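Local coordinates for uncharacterized protein (PDB 3B4Q) that is of unknown function but forms a small all-helical domain related to the C-terminal region of the resuscitation-promoting factor Rpf1, at residues T9-V14 with A28-A33; T39-V44 with N73-N78. All coordinates share one frame; numbering follows the deposited sequence. Where two conformers were deposited one is given.

Contact 1 (T9-V14 with A28-A33)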
ATOM      1  N   THR A   9       2.703  -5.321 -10.853  1.00 12.77           N
ATOM      2  CA  THR A   9       1.615  -5.408  -9.900  1.00 12.73           C
ATOM      3  C   THR A   9       2.053  -4.740  -8.581  1.00 11.54           C
ATOM      4  O   THR A   9       3.241  -4.484  -8.379  1.00 11.18           O
ATOM      5  CB  THR A   9       1.236  -6.868  -9.608  1.00 12.52           C
ATOM      6  OG1 THR A   9       2.337  -7.516  -8.976  1.00 15.21           O
ATOM      7  CG2 THR A   9       0.900  -7.651 -10.918  1.00 14.26           C
ATOM      8  N   PRO A  10       1.110  -4.437  -7.686  1.00 11.90           N
ATOM      9  CA  PRO A  10       1.528  -3.919  -6.389  1.00 11.45           C
ATOM     10  C   PRO A  10       2.607  -4.780  -5.700  1.00 10.81           C
ATOM     11  O   PRO A  10       3.540  -4.216  -5.127  1.00 10.24           O
ATOM     12  CB  PRO A  10       0.226  -3.904  -5.601  1.00 11.52           C
ATOM     13  CG  PRO A  10      -0.806  -3.548  -6.688  1.00 11.98           C
ATOM     14  CD  PRO A  10      -0.361  -4.424  -7.843  1.00 11.87           C
ATOM     15  N   ARG A  11       2.517  -6.106  -5.800  1.00 11.54           N
ATOM     16  CA  ARG A  11       3.565  -6.956  -5.210  0.50 12.62           C
ATOM     17  C   ARG A  11       4.944  -6.684  -5.795  1.00 12.62           C
ATOM     18  O   ARG A  11       5.941  -6.733  -5.065  1.00 13.15           O
ATOM     19  CB  ARG A  11       3.197  -8.430  -5.294  0.50 14.02           C
ATOM     20  CG  ARG A  11       2.018  -8.745  -4.442  0.50 15.48           C
ATOM     21  CD  ARG A  11       1.521 -10.171  -4.651  0.50 19.24           C
ATOM     22  NE  ARG A  11       2.179 -11.117  -3.760  0.50 24.96           N
ATOM     23  CZ  ARG A  11       1.930 -12.426  -3.746  0.50 22.98           C
ATOM     24  NH1 ARG A  11       2.579 -13.227  -2.898  0.50 27.39           N
ATOM     25  NH2 ARG A  11       1.020 -12.937  -4.570  0.50 27.95           N
ATOM     26  N   ASP A  12       5.008  -6.362  -7.084  1.00 11.40           N
ATOM     27  CA  ASP A  12       6.309  -6.030  -7.719  1.00 11.72           C
ATOM     28  C   ASP A  12       6.798  -4.678  -7.225  1.00 11.70           C
ATOM     29  O   ASP A  12       7.998  -4.491  -6.979  1.00 12.43           O
ATOM     30  CB  ASP A  12       6.168  -6.008  -9.245  1.00 12.91           C
ATOM     31  CG  ASP A  12       5.658  -7.327  -9.789  1.00 15.32           C
ATOM     32  OD1 ASP A  12       6.234  -8.389  -9.437  1.00 18.36           O
ATOM     33  OD2 ASP A  12       4.686  -7.311 -10.582  1.00 16.81           O
ATOM     34  N   VAL A  13       5.875  -3.716  -7.140  1.00 10.69           N
ATOM     35  CA  VAL A  13       6.228  -2.383  -6.638  1.00 11.58           C
ATOM     36  C   VAL A  13       6.860  -2.428  -5.237  1.00 11.27           C
ATOM     37  O   VAL A  13       7.785  -1.633  -4.941  1.00 11.83           O
ATOM     38  CB  VAL A  13       5.000  -1.438  -6.683  1.00 11.97           C
ATOM     39  CG1 VAL A  13       5.329  -0.062  -6.019  1.00 13.97           C
ATOM     40  CG2 VAL A  13       4.517  -1.289  -8.138  1.00 13.20           C
ATOM     41  N   VAL A  14       6.371  -3.316  -4.371  1.00 11.50           N
ATOM     42  CA  VAL A  14       6.939  -3.372  -3.011  1.00 10.74           C
ATOM     43  C   VAL A  14       7.915  -4.520  -2.797  1.00 10.94           C
ATOM     44  O   VAL A  14       8.129  -4.946  -1.655  1.00 12.44           O
ATOM     45  CB  VAL A  14       5.829  -3.410  -1.929  1.00  9.45           C
ATOM     46  CG1 VAL A  14       4.956  -2.120  -1.985  1.00 11.82           C
ATOM     47  CG2 VAL A  14       4.991  -4.688  -2.051  1.00 11.50           C
ATOM     48  N   ALA A  28      -4.011  -8.200  -0.283  1.00 11.32           N
ATOM     49  CA  ALA A  28      -4.940  -7.431  -1.115  1.00 11.09           C
ATOM     50  C   ALA A  28      -4.937  -7.945  -2.547  1.00 11.93           C
ATOM     51  O   ALA A  28      -5.988  -8.092  -3.157  1.00 13.22           O
ATOM     52  CB  ALA A  28      -4.538  -5.910  -1.090  1.00 12.18           C
ATOM     53  N   GLN A  29      -3.753  -8.203  -3.098  1.00 12.68           N
ATOM     54  CA  GLN A  29      -3.660  -8.604  -4.483  1.00 14.50           C
ATOM     55  C   GLN A  29      -4.327  -9.955  -4.680  1.00 15.20           C
ATOM     56  O   GLN A  29      -5.048 -10.138  -5.661  1.00 16.87           O
ATOM     57  CB  GLN A  29      -2.181  -8.590  -4.901  1.00 14.50           C
ATOM     58  CG  GLN A  29      -1.932  -8.862  -6.350  1.00 17.00           C
ATOM     59  CD  GLN A  29      -0.530  -8.452  -6.770  1.00 17.10           C
ATOM     60  OE1 GLN A  29      -0.050  -7.351  -6.455  1.00 15.12           O
ATOM     61  NE2 GLN A  29       0.114  -9.317  -7.547  1.00 18.20           N
ATOM     62  N   GLU A  30      -4.173 -10.861  -3.710  1.00 15.86           N
ATOM     63  CA  GLU A  30      -4.758 -12.212  -3.758  0.50 17.51           C
ATOM     64  C   GLU A  30      -6.284 -12.099  -3.736  1.00 16.94           C
ATOM     65  O   GLU A  30      -6.999 -12.700  -4.595  1.00 17.39           O
ATOM     66  CB  GLU A  30      -4.310 -13.035  -2.535  0.50 17.20           C
ATOM     67  CG  GLU A  30      -2.823 -13.483  -2.521  0.50 19.56           C
ATOM     68  CD  GLU A  30      -2.379 -14.151  -1.197  0.50 19.78           C
ATOM     69  OE1 GLU A  30      -3.026 -13.974  -0.109  0.50 24.92           O
ATOM     70  OE2 GLU A  30      -1.363 -14.870  -1.252  0.50 22.76           O
ATOM     71  N   TYR A  31      -6.776 -11.350  -2.737  1.00 15.25           N
ATOM     72  CA  TYR A  31      -8.248 -11.200  -2.568  1.00 15.70           C
ATOM     73  C   TYR A  31      -8.891 -10.487  -3.765  1.00 15.78           C
ATOM     74  O   TYR A  31      -9.960 -10.895  -4.300  1.00 15.90           O
ATOM     75  CB  TYR A  31      -8.605 -10.516  -1.238  1.00 14.57           C
ATOM     76  CG  TYR A  31     -10.102 -10.403  -1.110  1.00 15.10           C
ATOM     77  CD1 TYR A  31     -10.883 -11.547  -1.017  1.00 15.62           C
ATOM     78  CD2 TYR A  31     -10.744  -9.174  -1.216  1.00 15.35           C
ATOM     79  CE1 TYR A  31     -12.295 -11.463  -0.935  1.00 15.24           C
ATOM     80  CE2 TYR A  31     -12.153  -9.084  -1.134  1.00 15.69           C
ATOM     81  CZ  TYR A  31     -12.894 -10.229  -0.984  1.00 15.86           C
ATOM     82  OH  TYR A  31     -14.269 -10.166  -0.966  1.00 17.55           O
ATOM     83  N   ALA A  32      -8.247  -9.430  -4.236  1.00 15.34           N
ATOM     84  CA  ALA A  32      -8.775  -8.685  -5.398  1.00 17.24           C
ATOM     85  C   ALA A  32      -8.947  -9.588  -6.617  1.00 19.73           C
ATOM     86  O   ALA A  32      -9.940  -9.464  -7.369  1.00 19.30           O
ATOM     87  CB  ALA A  32      -7.842  -7.515  -5.761  1.00 17.65           C
ATOM     88  N   ALA A  33      -7.988 -10.497  -6.816  1.00 21.32           N
ATOM     89  CA  ALA A  33      -8.089 -11.421  -7.942  1.00 23.69           C
ATOM     90  C   ALA A  33      -9.266 -12.379  -7.762  1.00 24.76           C
ATOM     91  O   ALA A  33     -10.006 -12.625  -8.729  1.00 25.81           O
ATOM     92  CB  ALA A  33      -6.799 -12.179  -8.148  1.00 24.00           C
TER
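Q29 meets T9, P10 and R11 with a straightened side chain: CG is anti to its own backbone N (chi1 -175°) and CD continues in the same extended sense (chi2 164°), carrying the terminal amide from helix 19-35 across to the start of helix 10-13. There OE1 accepts the backbone N-H of R11, with R11 N to Q29 OE1 at 2.9 Å and the donor tilted somewhat from the carbonyl plane. The other end of the amide is held less firmly, Q29 NE2 giving only a weak bond to T9 OG1 at 3.2 Å. P10 fits against the oxygen as well, its CD 3.3 Å from Q29 OE1.

The contact ties the N-terminal turn of helix 10-13 to the neighbouring helix 19-35. T9 is at the N-cap position, and R11 N belongs to the first turn, where no preceding turn supplies a carbonyl partner; a glutamine of the neighbouring helix provides one. D12 turns back to hold T9: its OD2 takes T9 N at 2.8 Å and, from above the carboxylate plane, T9 OG1 at 2.9 Å. The threonine hydroxyl is therefore a donor to D12 and a weak acceptor from Q29.

In the conformer described, the aliphatic part of R11 lies obliquely across the Q29 amide, R11 CD being 3.4 Å from Q29 CD. The chain then bends, NE being turned by a chi3 of 89°, and the guanidinium stands steeply to the amide plane. Deeper in the fold, P10 reaches V25 and A43, and V14 packs on V21 and V25.

Contact 2 (T39-V44 with N73-N78)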
ATOM      1  N   THR A  39      -7.399  -4.243  -8.050  1.00 19.57           N
ATOM      2  CA  THR A  39      -6.179  -4.629  -7.324  1.00 18.55           C
ATOM      3  C   THR A  39      -5.445  -3.440  -6.718  1.00 17.24           C
ATOM      4  O   THR A  39      -5.042  -3.471  -5.549  1.00 15.06           O
ATOM      5  CB  THR A  39      -5.235  -5.438  -8.246  1.00 20.01           C
ATOM      6  OG1 THR A  39      -5.934  -6.622  -8.673  1.00 22.80           O
ATOM      7  CG2 THR A  39      -3.969  -5.848  -7.527  1.00 19.60           C
ATOM      8  N   GLU A  40      -5.237  -2.400  -7.523  1.00 17.22           N
ATOM      9  CA  GLU A  40      -4.483  -1.250  -7.044  1.00 16.94           C
ATOM     10  C   GLU A  40      -5.231  -0.556  -5.911  1.00 16.34           C
ATOM     11  O   GLU A  40      -4.641  -0.178  -4.906  1.00 15.01           O
ATOM     12  CB  GLU A  40      -4.140  -0.317  -8.217  1.00 18.66           C
ATOM     13  CG  GLU A  40      -3.058  -0.948  -9.077  1.00 20.67           C
ATOM     14  CD  GLU A  40      -2.378   0.026  -9.987  1.00 24.48           C
ATOM     15  OE1 GLU A  40      -2.112  -0.364 -11.146  1.00 29.89           O
ATOM     16  OE2 GLU A  40      -2.093   1.167  -9.565  1.00 22.35           O
ATOM     17  N   GLU A  41      -6.538  -0.396  -6.059  1.00 16.72           N
ATOM     18  CA  GLU A  41      -7.307   0.288  -5.034  1.00 16.73           C
ATOM     19  C   GLU A  41      -7.280  -0.517  -3.711  1.00 15.69           C
ATOM     20  O   GLU A  41      -7.118   0.051  -2.616  1.00 14.93           O
ATOM     21  CB  GLU A  41      -8.741   0.484  -5.510  1.00 19.96           C
ATOM     22  CG  GLU A  41      -9.635   1.061  -4.490  1.00 27.18           C
ATOM     23  CD  GLU A  41     -10.984   1.451  -5.073  1.00 29.44           C
ATOM     24  OE1 GLU A  41     -11.065   1.686  -6.309  1.00 37.79           O
ATOM     25  OE2 GLU A  41     -11.955   1.539  -4.284  1.00 38.94           O
ATOM     26  N   LEU A  42      -7.469  -1.840  -3.817  1.00 14.63           N
ATOM     27  CA  LEU A  42      -7.434  -2.664  -2.625  1.00 13.84           C
ATOM     28  C   LEU A  42      -6.047  -2.638  -1.962  1.00 12.77           C
ATOM     29  O   LEU A  42      -5.912  -2.588  -0.731  1.00 12.34           O
ATOM     30  CB  LEU A  42      -7.855  -4.110  -2.940  1.00 14.96           C
ATOM     31  CG  LEU A  42      -9.193  -4.683  -2.446  1.00 22.18           C
ATOM     32  CD1 LEU A  42      -8.976  -6.156  -2.265  1.00 22.51           C
ATOM     33  CD2 LEU A  42      -9.616  -4.099  -1.098  1.00 20.46           C
ATOM     34  N   ALA A  43      -5.003  -2.687  -2.788  1.00 10.64           N
ATOM     35  CA  ALA A  43      -3.645  -2.638  -2.240  1.00 10.93           C
ATOM     36  C   ALA A  43      -3.330  -1.294  -1.553  1.00 11.04           C
ATOM     37  O   ALA A  43      -2.680  -1.252  -0.489  1.00 10.39           O
ATOM     38  CB  ALA A  43      -2.618  -2.946  -3.330  1.00 11.57           C
ATOM     39  N   VAL A  44      -3.755  -0.189  -2.149  1.00 10.96           N
ATOM     40  CA  VAL A  44      -3.616   1.110  -1.483  1.00 11.48           C
ATOM     41  C   VAL A  44      -4.348   1.092  -0.124  1.00 11.64           C
ATOM     42  O   VAL A  44      -3.778   1.472   0.912  1.00 11.52           O
ATOM     43  CB  VAL A  44      -4.135   2.283  -2.385  1.00 11.91           C
ATOM     44  CG1 VAL A  44      -4.270   3.587  -1.552  1.00 14.12           C
ATOM     45  CG2 VAL A  44      -3.222   2.445  -3.631  1.00 13.20           C
ATOM     46  N   ASN A  73      -3.896   9.536  -3.986  1.00 15.33           N
ATOM     47  CA  ASN A  73      -3.482   8.381  -4.758  1.00 14.65           C
ATOM     48  C   ASN A  73      -4.343   7.150  -4.519  1.00 15.14           C
ATOM     49  O   ASN A  73      -3.821   6.025  -4.421  1.00 16.05           O
ATOM     50  CB  ASN A  73      -2.024   8.055  -4.383  1.00 14.55           C
ATOM     51  CG  ASN A  73      -1.065   9.127  -4.824  1.00 16.37           C
ATOM     52  OD1 ASN A  73      -0.675   9.198  -6.007  1.00 17.45           O
ATOM     53  ND2 ASN A  73      -0.676   9.967  -3.886  1.00 15.82           N
ATOM     54  N   ARG A  74      -5.655   7.333  -4.477  1.00 15.64           N
ATOM     55  CA  ARG A  74      -6.553   6.259  -4.044  1.00 17.10           C
ATOM     56  C   ARG A  74      -6.504   5.070  -5.004  1.00 18.35           C
ATOM     57  O   ARG A  74      -6.718   3.953  -4.572  1.00 18.79           O
ATOM     58  CB  ARG A  74      -7.997   6.780  -3.894  1.00 17.42           C
ATOM     59  CG  ARG A  74      -8.170   7.790  -2.772  1.00 18.75           C
ATOM     60  CD  ARG A  74      -8.171   7.116  -1.400  1.00 24.11           C
ATOM     61  NE  ARG A  74      -9.185   6.057  -1.295  1.00 29.25           N
ATOM     62  CZ  ARG A  74     -10.414   6.245  -0.813  1.00 30.33           C
ATOM     63  NH1 ARG A  74     -10.795   7.456  -0.384  1.00 32.87           N
ATOM     64  NH2 ARG A  74     -11.270   5.219  -0.769  1.00 34.67           N
ATOM     65  N   THR A  75      -6.227   5.309  -6.290  1.00 18.73           N
ATOM     66  CA  THR A  75      -6.333   4.243  -7.304  1.00 21.02           C
ATOM     67  C   THR A  75      -4.991   3.970  -7.948  1.00 19.68           C
ATOM     68  O   THR A  75      -4.873   3.157  -8.873  1.00 21.93           O
ATOM     69  CB  THR A  75      -7.379   4.573  -8.429  1.00 22.34           C
ATOM     70  OG1 THR A  75      -6.841   5.585  -9.281  1.00 25.73           O
ATOM     71  CG2 THR A  75      -8.671   5.059  -7.849  1.00 24.57           C
ATOM     72  N   ASN A  76      -3.960   4.653  -7.451  1.00 17.65           N
ATOM     73  CA  ASN A  76      -2.672   4.624  -8.091  1.00 16.59           C
ATOM     74  C   ASN A  76      -1.641   4.044  -7.113  1.00 14.77           C
ATOM     75  O   ASN A  76      -1.077   4.773  -6.276  1.00 15.35           O
ATOM     76  CB  ASN A  76      -2.292   6.057  -8.526  1.00 17.88           C
ATOM     77  CG  ASN A  76      -0.895   6.160  -9.104  1.00 19.81           C
ATOM     78  OD1 ASN A  76      -0.156   5.157  -9.290  1.00 20.10           O
ATOM     79  ND2 ASN A  76      -0.498   7.422  -9.384  1.00 22.41           N
ATOM     80  N   PHE A  77      -1.439   2.724  -7.196  1.00 13.19           N
ATOM     81  CA  PHE A  77      -0.595   2.067  -6.184  1.00 11.14           C
ATOM     82  C   PHE A  77       0.854   2.586  -6.186  1.00 11.55           C
ATOM     83  O   PHE A  77       1.424   2.930  -5.132  1.00 10.63           O
ATOM     84  CB  PHE A  77      -0.625   0.539  -6.207  1.00 10.58           C
ATOM     85  CG  PHE A  77       0.135  -0.031  -5.056  1.00 10.93           C
ATOM     86  CD1 PHE A  77      -0.454  -0.093  -3.777  1.00 11.48           C
ATOM     87  CD2 PHE A  77       1.481  -0.364  -5.194  1.00 13.23           C
ATOM     88  CE1 PHE A  77       0.268  -0.553  -2.706  1.00 13.02           C
ATOM     89  CE2 PHE A  77       2.224  -0.823  -4.112  1.00 11.46           C
ATOM     90  CZ  PHE A  77       1.612  -0.916  -2.862  1.00 11.05           C
ATOM     91  N   ASN A  78       1.463   2.616  -7.364  1.00 12.17           N
ATOM     92  CA  ASN A  78       2.862   3.071  -7.433  1.00 12.25           C
ATOM     93  C   ASN A  78       2.959   4.493  -6.887  1.00 12.56           C
ATOM     94  O   ASN A  78       3.872   4.799  -6.120  1.00 13.28           O
ATOM     95  CB  ASN A  78       3.366   3.037  -8.890  1.00 14.11           C
ATOM     96  CG  ASN A  78       4.794   3.473  -8.987  1.00 16.24           C
ATOM     97  OD1 ASN A  78       5.090   4.624  -9.364  1.00 19.90           O
ATOM     98  ND2 ASN A  78       5.685   2.623  -8.554  1.00 17.72           N
TER
HETATM   99  O   HOH W   1       0.572   1.290  -9.752  1.00 23.95           O
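The capped N-terminus of helix 77-83, where E40 meets F77, forms the polar side of this contact. E40 OE2 accepts the backbone N-H of F77, the first residue of that helix, at 2.9 Å from F77 N; the donor comes to the anti side of the carboxylate, 16° out of its plane. A water donates to the same oxygen, at 2.7 Å from E40 OE2, and accepts from N78 N, relaying the acid to the next N-H of the turn. N76, the N-cap residue, completes the set through OD1, which bonds to G79 N. Three successive first-turn N-H groups are thus satisfied by an acid from another helix, a water and the local cap, and a negative charge on E40 would probably interact favourably with the helix dipole.

Within the all-helical fold, the turn 73-76 leads from helix 64-72 into helix 77-83 and lies against the first turns of helix 39-56. R74 O approaches E41 CA to 3.7 Å, and V44 adds a branched surface: its CG2 contacts N73 O and, at 3.7 Å, F77 CA.

F77 carries the apolar side. CG is anti to the backbone N (chi1 -174°), and the ring it carries lies beside A43 and V44; CD1 does most of the touching, 3.6 Å from A43 CB and 3.8 Å from V44 CG2. V44 N lies at the ring edge, near its plane, while the E40 carboxylate plane is perpendicular to the ring. P10, V13, V25 and L47 also pack on F77, which is buried where several helices converge.

How the contacts relate
Contacts 1 and 2 lie in series along the chain, their centres about 9 Å apart, and are joined by helix 19-35 packing on helix 39-56, which follows it. Small residues allow a close approach: A28 CB is 3.6 Å from A43 CA, and A32 CB is 3.6 Å from T39 OG1. Further out, Y31 CD2 meets L42 CD1 at 3.7 Å. Segment 9-14 also reaches contact 2 directly, P10 touching both A43 and F77, and V13 touching F77 and N78. In both contacts a side chain from a longer helix accepts a first-turn N-H of a shorter one, an amide in contact 1 and a carboxylate in contact 2.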